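Local coordinates for protein diguanylate cyclase TpbB (Pseudomonas aeruginosa, PDB 4IOB) that catalyses, through this cytoplasmic GGDEF domain, the condensation of two GTP molecules into cyclic di-GMP, a signal for biofilm formation and persistence, at residues Arg16-Ala21 and Asp131-Leu136; Leu28-Ile33 and His138-Ala143; Ala90-Ile95 and Ile121-Tyr126; Gln104-Leu109 and Thr114-Leu119; Pro127-Thr132 and Arg155-Leu160. All blocks are in the same frame, centred on the assembly; numbering follows the deposited sequence.

Interaction 1 (Arg16-Ala21 and Asp131-Leu136); sequences RALRDA and DTPAAL
Leu18 lays its CD2 methyl over the turn that starts the helix of Asp131-Leu136, and nearly all of the contact passes through this one side chain. CD2 lies 3.3 Å from CD of Pro133, and at the same time it comes to 3.5 Å from CA of Thr132, the N-cap residue of that helix, and rests against the carbonyl oxygen of Asp131. The Leu18 side chain and the proline ring meet at a slant, so that a single methyl is set against the ring's CD corner. The other branch faces a different partner: CD1 of Leu18 is 4.4 Å from CD2 of Leu136, a looser apolar approach one helical turn further on. A first torsion of -154° swings CG of Leu18 beside its carbonyl carbon, and the second, 57°, sets the directions of the two methyls. The interaction is apolar, with 150 Å² buried in all. Helix 7-23 thus meets the first turn of helix 133-150. Both leucines also touch Leu28 of strand 27-35 and Tyr126 of strand 119-126, two neighbouring inner strands of the sheet, while Pro133 also leans on Leu14 and Ser15 of helix 7-23.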
# COMPACT_ATOMS: atom_id res chain seq x y z
N ARG A 16 0.32 -12.39 -13.54
CA ARG A 16 -0.48 -12.22 -14.75
C ARG A 16 -0.51 -10.77 -15.24
O ARG A 16 -0.45 -10.51 -16.44
CB ARG A 16 -1.89 -12.75 -14.52
CG ARG A 16 -2.05 -14.23 -14.84
CD ARG A 16 -2.59 -15.00 -13.65
NE ARG A 16 -3.60 -14.26 -12.90
CZ ARG A 16 -4.08 -14.63 -11.72
NH1 ARG A 16 -3.64 -15.75 -11.15
NH2 ARG A 16 -4.99 -13.90 -11.11
N ALA A 17 -0.59 -9.84 -14.30
CA ALA A 17 -0.56 -8.42 -14.64
C ALA A 17 0.79 -8.06 -15.25
O ALA A 17 0.87 -7.22 -16.16
CB ALA A 17 -0.83 -7.57 -13.41
N LEU A 18 1.84 -8.70 -14.76
CA LEU A 18 3.19 -8.46 -15.26
C LEU A 18 3.31 -8.94 -16.70
O LEU A 18 3.89 -8.25 -17.55
CB LEU A 18 4.22 -9.16 -14.37
CG LEU A 18 5.62 -8.55 -14.33
CD1 LEU A 18 5.57 -7.09 -13.91
CD2 LEU A 18 6.53 -9.35 -13.41
N ARG A 19 2.76 -10.11 -16.98
CA ARG A 19 2.70 -10.64 -18.33
C ARG A 19 1.96 -9.68 -19.25
O ARG A 19 2.53 -9.16 -20.21
CB ARG A 19 2.01 -12.01 -18.35
CG ARG A 19 2.94 -13.18 -18.06
CD ARG A 19 2.15 -14.40 -17.62
NE ARG A 19 2.85 -15.64 -17.94
CZ ARG A 19 2.66 -16.79 -17.31
NH1 ARG A 19 1.80 -16.86 -16.30
NH2 ARG A 19 3.34 -17.87 -17.68
N ASP A 20 0.69 -9.45 -18.94
CA ASP A 20 -0.13 -8.52 -19.71
C ASP A 20 0.67 -7.26 -20.05
O ASP A 20 0.68 -6.81 -21.19
CB ASP A 20 -1.39 -8.14 -18.92
CG ASP A 20 -2.30 -7.21 -19.70
OD1 ASP A 20 -1.98 -6.89 -20.86
OD2 ASP A 20 -3.34 -6.81 -19.14
N ALA A 21 1.35 -6.71 -19.05
CA ALA A 21 2.14 -5.50 -19.23
C ALA A 21 3.25 -5.69 -20.25
O ALA A 21 3.43 -4.88 -21.16
CB ALA A 21 2.71 -5.04 -17.90
N ASP A 131 11.86 -6.53 -13.05
CA ASP A 131 11.24 -7.21 -14.18
C ASP A 131 10.35 -8.37 -13.75
O ASP A 131 9.59 -8.91 -14.56
CB ASP A 131 12.30 -7.69 -15.17
CG ASP A 131 13.53 -8.24 -14.48
OD1 ASP A 131 13.71 -7.98 -13.27
OD2 ASP A 131 14.33 -8.94 -15.14
N THR A 132 10.44 -8.76 -12.48
CA THR A 132 9.67 -9.90 -11.98
C THR A 132 8.93 -9.58 -10.68
O THR A 132 9.28 -8.62 -9.98
CB THR A 132 10.55 -11.14 -11.77
OG1 THR A 132 11.57 -10.84 -10.80
CG2 THR A 132 11.21 -11.56 -13.07
N PRO A 133 7.92 -10.39 -10.35
CA PRO A 133 7.09 -10.22 -9.16
C PRO A 133 7.91 -10.12 -7.88
O PRO A 133 7.80 -9.15 -7.14
CB PRO A 133 6.24 -11.49 -9.14
CG PRO A 133 6.17 -11.92 -10.56
CD PRO A 133 7.50 -11.55 -11.15
N ALA A 134 8.74 -11.14 -7.63
CA ALA A 134 9.56 -11.18 -6.43
C ALA A 134 10.31 -9.86 -6.21
O ALA A 134 10.09 -9.18 -5.21
CB ALA A 134 10.54 -12.34 -6.50
N ALA A 135 11.18 -9.52 -7.15
CA ALA A 135 11.99 -8.31 -7.04
C ALA A 135 11.13 -7.06 -6.89
O ALA A 135 11.43 -6.19 -6.08
CB ALA A 135 12.91 -8.18 -8.24
N LEU A 136 10.07 -6.97 -7.69
CA LEU A 136 9.18 -5.82 -7.65
C LEU A 136 8.55 -5.66 -6.27
O LEU A 136 8.32 -4.55 -5.81
CB LEU A 136 8.09 -5.95 -8.72
CG LEU A 136 7.38 -4.66 -9.13
CD1 LEU A 136 8.38 -3.63 -9.62
CD2 LEU A 136 6.33 -4.94 -10.19

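Interaction 2 (Leu28-Ile33 and His138-Ala143); sequences LAVLFI and HDADMA
Phe32 reaches from strand 27-35 to the helix residues Ala140 and Asp141, and its atoms meet them in order. CB lies 3.5 Å from the carbonyl oxygen of Ala140, and CG stays near the same oxygen at 3.8 Å. Beyond CG the two edges of the ring meet different atoms. On one side CD2 approaches the methyl CB of Ala140 at 3.2 Å, with CE2 somewhat further from that methyl. On the other side CD1 passes CA of Asp141, and CE1 comes within 4.2 Å of its carboxylate oxygen OD1. The backbone N of Asp141 stands over the centre of one ring face, 4.1 Å above the plane. The ring therefore lies against the helix backbone as well as its side chains. The segment axes come within 7.6 Å of each other at a crossing angle of -38°, a close approach consistent with the small Ala140, whose CA pairs most closely with that of Phe32. This is the helix-on-sheet layer of the GGDEF fold, in which strand 27-35 is the middle strand of five and helix 133-150 packs on one side. Ala140 CB also fits against Val30, with CG1 at 3.9 Å; the valine's first torsion of 169° turns this methyl beside its own carbonyl carbon. Leu136 and Leu137 of the same helix extend the packing round Val30, and Met144 does so round Phe32. The Phe32 side chain is about 11 Å from those of the magnesium-binding Asp77 and Ser35.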
# COMPACT_ATOMS: atom_id res chain seq x y z
N LEU A 28 3.17 -1.21 -14.95
CA LEU A 28 2.44 -1.54 -13.73
C LEU A 28 3.27 -1.18 -12.51
O LEU A 28 4.50 -1.14 -12.57
CB LEU A 28 2.07 -3.02 -13.71
CG LEU A 28 3.18 -4.03 -13.39
CD1 LEU A 28 3.65 -3.87 -11.95
CD2 LEU A 28 2.69 -5.45 -13.64
N ALA A 29 2.60 -0.90 -11.40
CA ALA A 29 3.28 -0.51 -10.18
C ALA A 29 2.80 -1.32 -8.98
O ALA A 29 1.65 -1.74 -8.92
CB ALA A 29 3.11 0.98 -9.92
N VAL A 30 3.71 -1.53 -8.03
CA VAL A 30 3.37 -2.17 -6.77
C VAL A 30 3.63 -1.19 -5.64
O VAL A 30 4.76 -0.72 -5.46
CB VAL A 30 4.18 -3.45 -6.53
CG1 VAL A 30 4.00 -3.94 -5.11
CG2 VAL A 30 3.79 -4.52 -7.54
N LEU A 31 2.59 -0.87 -4.88
CA LEU A 31 2.71 0.03 -3.74
C LEU A 31 2.60 -0.74 -2.44
O LEU A 31 1.73 -1.60 -2.28
CB LEU A 31 1.63 1.10 -3.79
CG LEU A 31 1.81 2.31 -4.70
CD1 LEU A 31 2.08 1.88 -6.13
CD2 LEU A 31 0.58 3.20 -4.62
N PHE A 32 3.49 -0.44 -1.50
CA PHE A 32 3.45 -1.00 -0.16
C PHE A 32 3.03 0.06 0.83
O PHE A 32 3.63 1.14 0.87
CB PHE A 32 4.83 -1.51 0.23
CG PHE A 32 5.01 -2.98 0.07
CD1 PHE A 32 5.19 -3.79 1.17
CD2 PHE A 32 5.00 -3.56 -1.19
CE1 PHE A 32 5.36 -5.15 1.03
CE2 PHE A 32 5.17 -4.93 -1.34
CZ PHE A 32 5.35 -5.72 -0.22
N ILE A 33 2.02 -0.23 1.64
CA ILE A 33 1.54 0.74 2.60
C ILE A 33 1.71 0.23 4.03
O ILE A 33 1.23 -0.85 4.37
CB ILE A 33 0.06 1.09 2.34
CG1 ILE A 33 -0.17 1.32 0.85
CG2 ILE A 33 -0.35 2.31 3.15
CD1 ILE A 33 -1.59 1.70 0.49
N HIS A 138 10.02 -6.95 -3.44
CA HIS A 138 11.16 -6.65 -2.57
C HIS A 138 11.55 -5.21 -2.67
O HIS A 138 11.92 -4.59 -1.67
CB HIS A 138 12.35 -7.54 -2.94
CG HIS A 138 13.62 -7.18 -2.20
ND1 HIS A 138 13.83 -7.51 -0.91
CD2 HIS A 138 14.77 -6.52 -2.63
CE1 HIS A 138 15.04 -7.07 -0.53
NE2 HIS A 138 15.62 -6.46 -1.58
N ASP A 139 11.45 -4.65 -3.87
CA ASP A 139 11.78 -3.24 -4.08
C ASP A 139 10.78 -2.33 -3.38
O ASP A 139 11.16 -1.35 -2.74
CB ASP A 139 11.83 -2.92 -5.58
CG ASP A 139 12.98 -3.62 -6.28
OD1 ASP A 139 13.75 -4.33 -5.61
OD2 ASP A 139 13.11 -3.45 -7.51
N ALA A 140 9.49 -2.65 -3.52
CA ALA A 140 8.45 -1.88 -2.86
C ALA A 140 8.57 -2.01 -1.34
O ALA A 140 8.20 -1.11 -0.60
CB ALA A 140 7.08 -2.35 -3.32
N ASP A 141 9.11 -3.14 -0.90
CA ASP A 141 9.30 -3.41 0.51
C ASP A 141 10.42 -2.55 1.08
O ASP A 141 10.26 -1.90 2.11
CB ASP A 141 9.61 -4.89 0.74
CG ASP A 141 9.52 -5.30 2.19
OD1 ASP A 141 9.06 -4.48 3.01
OD2 ASP A 141 9.91 -6.44 2.52
N MET A 142 11.56 -2.54 0.39
CA MET A 142 12.72 -1.78 0.84
C MET A 142 12.48 -0.27 0.76
O MET A 142 12.85 0.47 1.67
CB MET A 142 13.96 -2.16 0.02
CG MET A 142 14.35 -3.62 0.14
SD MET A 142 14.54 -4.16 1.86
CE MET A 142 15.84 -3.06 2.41
N ALA A 143 11.86 0.17 -0.33
CA ALA A 143 11.53 1.58 -0.49
C ALA A 143 10.56 2.02 0.59
O ALA A 143 10.54 3.19 0.99
CB ALA A 143 10.94 1.83 -1.87

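Interaction 3 (Ala90-Ile95 and Ile121-Tyr126); sequences ADALRI and IGIALY
Ile123, Ala92 and Leu93 carry this contact, with Ile123 on the strand receiving both helix residues. Its two branches divide the work. The longer one ends in CD1, which meets CD2 of Leu93 at 3.4 Å and also lies 4.0 Å from the carbonyl oxygen of Ala92. The shorter branch, CG2, faces the methyl CB of Ala92 at 4.1 Å. A first torsion of -50° places CG1 of Ile123 beside its backbone N and CG2 beside its carbonyl carbon, so CD1 reaches Leu93 and the Ala92 carbonyl while CG2 faces the Ala92 methyl. Leu93 leaves the helix on its flank, yet its extended side chain brings CD2 down on to the isoleucine at a slant. The Ala92 CB points toward the strand and also touches CD2 of Leu125 at 4.0 Å, bridging two strand residues that face the same side of the sheet. The segment axes come no closer than 9.7 Å and run nearly antiparallel, at 159°. Leu157 of strand 155-157 borders Leu93, Ile123 and Leu125. Helix 89-102, followed by the small hairpin of strands 107-108 and 114-115, lies in the beta-alpha-beta crossover connection between parallel strands 78-86 and 119-126, which flank strand 27-35, an arrangement typical of the alpha/beta core of GGDEF domains.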
# COMPACT_ATOMS: atom_id res chain seq x y z
N ALA A 90 4.19 8.73 -12.85
CA ALA A 90 3.53 9.90 -12.28
C ALA A 90 2.18 9.53 -11.68
O ALA A 90 1.84 9.97 -10.58
CB ALA A 90 3.37 10.98 -13.33
N ASP A 91 1.42 8.71 -12.40
CA ASP A 91 0.12 8.26 -11.92
C ASP A 91 0.26 7.50 -10.61
O ASP A 91 -0.50 7.73 -9.66
CB ASP A 91 -0.56 7.37 -12.97
CG ASP A 91 -1.04 8.16 -14.17
OD1 ASP A 91 -0.86 9.40 -14.19
OD2 ASP A 91 -1.60 7.54 -15.10
N ALA A 92 1.23 6.59 -10.55
CA ALA A 92 1.49 5.81 -9.35
C ALA A 92 1.74 6.73 -8.15
O ALA A 92 1.23 6.48 -7.06
CB ALA A 92 2.67 4.88 -9.56
N LEU A 93 2.52 7.78 -8.37
CA LEU A 93 2.80 8.76 -7.33
C LEU A 93 1.55 9.56 -7.00
O LEU A 93 1.33 9.96 -5.85
CB LEU A 93 3.93 9.69 -7.76
CG LEU A 93 5.31 9.06 -7.95
CD1 LEU A 93 6.27 10.07 -8.57
CD2 LEU A 93 5.85 8.54 -6.63
N ARG A 94 0.72 9.79 -8.01
CA ARG A 94 -0.52 10.54 -7.86
C ARG A 94 -1.49 9.79 -6.95
O ARG A 94 -2.09 10.38 -6.04
CB ARG A 94 -1.16 10.78 -9.22
CG ARG A 94 -2.40 11.66 -9.19
CD ARG A 94 -2.03 13.14 -9.22
N ILE A 95 -1.63 8.50 -7.20
CA ILE A 95 -2.52 7.66 -6.40
C ILE A 95 -2.03 7.55 -4.96
O ILE A 95 -2.83 7.57 -4.02
CB ILE A 95 -2.66 6.25 -7.00
CG1 ILE A 95 -3.28 6.32 -8.40
CG2 ILE A 95 -3.48 5.35 -6.09
CD1 ILE A 95 -3.47 4.97 -9.06
N ILE A 121 4.29 4.73 2.26
CA ILE A 121 4.17 3.94 1.04
C ILE A 121 5.49 3.82 0.29
O ILE A 121 6.21 4.80 0.10
CB ILE A 121 3.11 4.53 0.10
CG1 ILE A 121 1.80 4.75 0.84
CG2 ILE A 121 2.90 3.63 -1.11
CD1 ILE A 121 0.72 5.41 0.01
N GLY A 122 5.80 2.60 -0.15
CA GLY A 122 6.97 2.34 -0.97
C GLY A 122 6.55 1.89 -2.36
O GLY A 122 5.91 0.85 -2.51
N ILE A 123 6.92 2.67 -3.37
CA ILE A 123 6.45 2.42 -4.73
C ILE A 123 7.50 1.78 -5.62
O ILE A 123 8.58 2.34 -5.84
CB ILE A 123 5.96 3.73 -5.39
CG1 ILE A 123 5.00 4.47 -4.45
CG2 ILE A 123 5.32 3.44 -6.73
CD1 ILE A 123 4.59 5.83 -4.96
N ALA A 124 7.18 0.60 -6.14
CA ALA A 124 8.05 -0.10 -7.08
C ALA A 124 7.40 -0.13 -8.46
O ALA A 124 6.20 -0.38 -8.58
CB ALA A 124 8.35 -1.51 -6.60
N LEU A 125 8.20 0.12 -9.50
CA LEU A 125 7.66 0.24 -10.85
C LEU A 125 8.17 -0.82 -11.81
O LEU A 125 9.29 -1.31 -11.68
CB LEU A 125 7.98 1.63 -11.42
CG LEU A 125 7.28 2.82 -10.77
CD1 LEU A 125 7.91 4.13 -11.23
CD2 LEU A 125 5.79 2.81 -11.07
N TYR A 126 7.33 -1.18 -12.78
CA TYR A 126 7.75 -2.05 -13.87
C TYR A 126 7.66 -1.30 -15.20
O TYR A 126 6.70 -0.57 -15.45
CB TYR A 126 6.89 -3.31 -13.93
CG TYR A 126 7.17 -4.15 -15.15
CD1 TYR A 126 8.15 -5.13 -15.13
CD2 TYR A 126 6.46 -3.96 -16.33
CE1 TYR A 126 8.42 -5.90 -16.24
CE2 TYR A 126 6.72 -4.72 -17.45
CZ TYR A 126 7.70 -5.69 -17.40
OH TYR A 126 7.96 -6.46 -18.52

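Interaction 4 (Gln104-Leu109 and Thr114-Leu119); sequences QAPIRL and TVSTSL
Thr114, the first residue of its segment, lies alongside Pro106, their side chains pointing the same way. OG1 is swung opposite the backbone N, at a first torsion of -178°, and sits 3.0 Å from CB of the proline. The CA of Thr114 also makes a C-H...O contact with the carbonyl oxygen of Ile107. Val115 comes next and supplies both backbone bonds of the pairing. Its N donates to Ile107 O at 2.8 Å, with the donor tilted 23° from the carbonyl plane, and its O accepts from Ile107 N at 2.9 Å, this donor standing well above the plane, 49° out of it. The two reciprocal bonds make Ile107 and Val115 an antiparallel hydrogen-bonded pair, while Arg108 and Thr114 form the adjoining non-hydrogen-bonded pair, and together they define a short beta hairpin separate from the main sheet. Val115 and Ile107 share one face, and the end of Leu109 comes in against the valine at an angle, its CD1 3.5 Å from Val115 CG2. Helices back these residues: Ile107 touches Val53 and Asn56 of helix 47-62, and both Leu109 and Val115 rest on Leu45 of helix 38-45. At Ser116 the side chain turns to the proline ring, OG lying 3.8 Å from Pro106 CB. Thr117 follows with OG1 4.2 Å from CD1 of Ile107, and its side chain is about 4 Å from that of Ser35, a magnesium-binding residue. Just before strand 107-108, the carbonyl oxygens of Ala105 and Pro106 accept hydrogen bonds from Arg60 of helix 47-62.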
# COMPACT_ATOMS: atom_id res chain seq x y z
N GLN A 104 -5.44 11.85 6.32
CA GLN A 104 -5.32 13.11 7.05
C GLN A 104 -6.52 13.35 7.95
O GLN A 104 -6.44 14.10 8.93
CB GLN A 104 -5.13 14.27 6.07
CG GLN A 104 -4.55 15.53 6.70
CD GLN A 104 -4.05 16.52 5.66
OE1 GLN A 104 -4.22 16.18 4.39
NE2 GLN A 104 -3.52 17.57 6.00
N ALA A 105 -7.64 12.72 7.61
CA ALA A 105 -8.85 12.82 8.43
C ALA A 105 -8.83 11.77 9.54
O ALA A 105 -8.60 10.59 9.28
CB ALA A 105 -10.09 12.65 7.56
N PRO A 106 -9.07 12.21 10.78
CA PRO A 106 -9.03 11.35 11.96
C PRO A 106 -9.95 10.13 11.84
O PRO A 106 -10.97 10.19 11.16
CB PRO A 106 -9.52 12.26 13.08
CG PRO A 106 -9.19 13.64 12.62
CD PRO A 106 -9.37 13.61 11.13
N ILE A 107 -9.58 9.04 12.51
CA ILE A 107 -10.38 7.83 12.51
C ILE A 107 -11.21 7.72 13.78
O ILE A 107 -10.67 7.64 14.89
CB ILE A 107 -9.51 6.56 12.37
CG1 ILE A 107 -8.84 6.53 10.99
CG2 ILE A 107 -10.35 5.31 12.58
CD1 ILE A 107 -7.99 5.30 10.76
N ARG A 108 -12.53 7.71 13.63
CA ARG A 108 -13.44 7.62 14.76
C ARG A 108 -13.55 6.18 15.24
O ARG A 108 -13.98 5.30 14.49
CB ARG A 108 -14.82 8.14 14.36
CG ARG A 108 -14.80 9.45 13.60
N LEU A 109 -13.16 5.94 16.49
CA LEU A 109 -13.25 4.60 17.07
C LEU A 109 -14.68 4.26 17.47
O LEU A 109 -15.59 5.07 17.31
CB LEU A 109 -12.30 4.45 18.26
CG LEU A 109 -10.81 4.43 17.92
CD1 LEU A 109 -9.97 4.33 19.18
CD2 LEU A 109 -10.49 3.27 16.98
N THR A 114 -10.98 9.36 18.93
CA THR A 114 -10.42 9.58 17.60
C THR A 114 -8.95 9.15 17.55
O THR A 114 -8.23 9.25 18.54
CB THR A 114 -10.52 11.06 17.18
OG1 THR A 114 -10.01 11.22 15.85
CG2 THR A 114 -9.74 11.94 18.13
N VAL A 115 -8.52 8.67 16.39
CA VAL A 115 -7.14 8.25 16.20
C VAL A 115 -6.60 8.72 14.86
O VAL A 115 -7.08 8.31 13.80
CB VAL A 115 -7.00 6.72 16.29
CG1 VAL A 115 -5.56 6.30 16.03
CG2 VAL A 115 -7.46 6.23 17.66
N SER A 116 -5.59 9.59 14.90
CA SER A 116 -4.97 10.10 13.69
C SER A 116 -3.69 9.34 13.36
O SER A 116 -2.78 9.26 14.19
CB SER A 116 -4.68 11.60 13.83
OG SER A 116 -5.87 12.34 14.00
N THR A 117 -3.63 8.78 12.16
CA THR A 117 -2.46 8.01 11.74
C THR A 117 -2.02 8.41 10.34
O THR A 117 -2.75 9.06 9.60
CB THR A 117 -2.75 6.50 11.77
OG1 THR A 117 -3.86 6.20 10.92
CG2 THR A 117 -3.06 6.04 13.18
N SER A 118 -0.80 8.01 9.98
CA SER A 118 -0.26 8.30 8.66
C SER A 118 0.06 7.01 7.92
O SER A 118 0.20 5.95 8.53
CB SER A 118 1.00 9.16 8.78
OG SER A 118 0.73 10.37 9.46
N LEU A 119 0.16 7.10 6.60
CA LEU A 119 0.50 5.95 5.78
C LEU A 119 1.85 6.13 5.09
O LEU A 119 2.07 7.11 4.38
CB LEU A 119 -0.59 5.69 4.73
CG LEU A 119 -1.91 5.09 5.26
CD1 LEU A 119 -2.89 4.89 4.12
CD2 LEU A 119 -1.65 3.78 5.98

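Interaction 5 (Pro127-Thr132 and Arg155-Leu160); sequences PEHADT and RRLAEL
His129 turns one face of its imidazole toward Ala158 and directs its rim at Leu157 and Glu159. A first torsion of -55°, with CG beside the backbone N, carries the ring toward Ala158. Above that face sits the methyl CB of Ala158, 4.4 Å from ND1. The carbonyl oxygen of the same alanine lies over the same side of the ring, 3.0 Å from NE2, but it is well off the ring plane and the angle is too poor for a hydrogen bond. Its similar spacings from CD2, at 3.5 Å, and CE1, at 3.6 Å, agree with a position above the NE2 corner. Round the rim, CD2 of Leu157 lies near the ring plane, 4.3 Å from CE1. OE2 of Glu159 is likewise near the plane, 4.4 Å from NE2. The ring's hydrogen-bond partner is on the strand just before the loop, where ND1 accepts from the backbone N of Leu125. In the GGDEF fold this loop links strand 119-126 to helix 133-150. Leu157 ends strand 155-157, the outermost strand on this side of the sheet, and Ala158 and Glu159 follow it. Ala158 still takes part in backbone pairing with Ile123. Leu157 also packs on Ile123 and Leu125, while the residue after the histidine, Ala130, rests on Ala135 and Asp139 of helix 133-150.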
# COMPACT_ATOMS: atom_id res chain seq x y z
N PRO A 127 8.68 -1.49 -16.06
CA PRO A 127 9.78 -2.39 -15.78
C PRO A 127 11.02 -1.66 -15.28
O PRO A 127 12.11 -2.24 -15.24
CB PRO A 127 10.07 -2.99 -17.16
CG PRO A 127 9.65 -1.93 -18.13
CD PRO A 127 8.76 -0.94 -17.42
N GLU A 128 10.86 -0.39 -14.90
CA GLU A 128 12.00 0.42 -14.48
C GLU A 128 12.82 -0.22 -13.37
O GLU A 128 14.02 -0.44 -13.53
CB GLU A 128 11.53 1.82 -14.05
N HIS A 129 12.18 -0.53 -12.24
CA HIS A 129 12.89 -1.07 -11.09
C HIS A 129 13.15 -2.54 -11.20
O HIS A 129 14.29 -2.99 -11.13
CB HIS A 129 12.13 -0.77 -9.80
CG HIS A 129 11.83 0.69 -9.59
ND1 HIS A 129 10.63 1.35 -9.30
CD2 HIS A 129 12.77 1.65 -9.67
CE1 HIS A 129 10.90 2.67 -9.22
NE2 HIS A 129 12.21 2.85 -9.45
N ALA A 130 12.08 -3.32 -11.38
CA ALA A 130 12.20 -4.77 -11.42
C ALA A 130 11.40 -5.38 -12.57
O ALA A 130 10.39 -4.83 -13.01
CB ALA A 130 11.78 -5.38 -10.10
N ASP A 131 11.86 -6.53 -13.05
CA ASP A 131 11.24 -7.21 -14.18
C ASP A 131 10.35 -8.37 -13.75
O ASP A 131 9.59 -8.91 -14.56
CB ASP A 131 12.30 -7.69 -15.17
CG ASP A 131 13.53 -8.24 -14.48
OD1 ASP A 131 13.71 -7.98 -13.27
OD2 ASP A 131 14.33 -8.94 -15.14
N THR A 132 10.44 -8.76 -12.48
CA THR A 132 9.67 -9.90 -11.98
C THR A 132 8.93 -9.58 -10.68
O THR A 132 9.28 -8.62 -9.98
CB THR A 132 10.55 -11.14 -11.77
OG1 THR A 132 11.57 -10.84 -10.80
CG2 THR A 132 11.21 -11.56 -13.07
N ARG A 155 5.48 8.90 0.87
CA ARG A 155 5.64 7.88 -0.16
C ARG A 155 7.07 7.94 -0.69
O ARG A 155 7.70 9.00 -0.66
CB ARG A 155 4.66 8.12 -1.30
CG ARG A 155 4.51 9.59 -1.65
CD ARG A 155 4.25 9.79 -3.13
NE ARG A 155 4.52 11.17 -3.52
CZ ARG A 155 5.73 11.71 -3.58
NH1 ARG A 155 6.79 10.98 -3.27
NH2 ARG A 155 5.88 12.98 -3.95
N ARG A 156 7.57 6.82 -1.19
CA ARG A 156 8.96 6.73 -1.62
C ARG A 156 9.13 5.77 -2.79
O ARG A 156 8.71 4.62 -2.73
CB ARG A 156 9.84 6.30 -0.44
CG ARG A 156 11.19 5.73 -0.83
CD ARG A 156 12.21 6.82 -1.12
NE ARG A 156 13.58 6.31 -0.98
CZ ARG A 156 14.17 5.50 -1.85
NH1 ARG A 156 13.51 5.11 -2.94
NH2 ARG A 156 15.41 5.09 -1.65
N LEU A 157 9.75 6.26 -3.86
CA LEU A 157 10.03 5.43 -5.02
C LEU A 157 11.37 4.72 -4.87
O LEU A 157 12.40 5.36 -4.63
CB LEU A 157 10.03 6.27 -6.30
CG LEU A 157 8.66 6.55 -6.93
CD1 LEU A 157 8.80 7.52 -8.09
CD2 LEU A 157 8.01 5.25 -7.39
N ALA A 158 11.34 3.41 -5.02
CA ALA A 158 12.55 2.61 -4.90
C ALA A 158 13.65 3.12 -5.83
O ALA A 158 13.38 3.72 -6.87
CB ALA A 158 12.25 1.15 -5.19
N GLU A 159 14.89 2.89 -5.42
CA GLU A 159 16.05 3.04 -6.28
C GLU A 159 17.11 2.13 -5.66
O GLU A 159 17.00 1.75 -4.50
CB GLU A 159 16.52 4.49 -6.33
CG GLU A 159 17.41 4.80 -7.54
CD GLU A 159 16.68 4.61 -8.86
OE1 GLU A 159 17.04 3.67 -9.61
OE2 GLU A 159 15.76 5.40 -9.15
N LEU A 160 18.12 1.78 -6.44
CA LEU A 160 19.10 0.79 -6.00
C LEU A 160 19.47 0.93 -4.52
O LEU A 160 19.92 1.99 -4.08
CB LEU A 160 20.35 0.85 -6.88
CG LEU A 160 20.05 1.11 -8.36
CD1 LEU A 160 18.84 0.29 -8.80
CD2 LEU A 160 19.81 2.59 -8.61

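Interactions 1, 2, 3 and 5 form one continuous body around the central sheet. Interactions 2 and 3 have centres 8 Å apart and share adjacent strands, with Val30 N 2.8 Å from Ala124 O, a probable hydrogen bond. Interaction 5 joins interaction 3 through the strand pair 119-126 and 155-157, and shares Asp131 and Thr132 with interaction 1. Leu28 connects interactions 1 and 2, its CD1 lying 3.4 Å from Leu136 CD2. Interaction 4 lies at the domain's other end, 33 Å from interaction 1 between centres, yet Ile33 of interaction 2 meets its Leu119, and its segments adjoin those of interaction 3 in sequence. It lies nearest the magnesium-binding residues, from which interactions 1, 3 and 5 are remote.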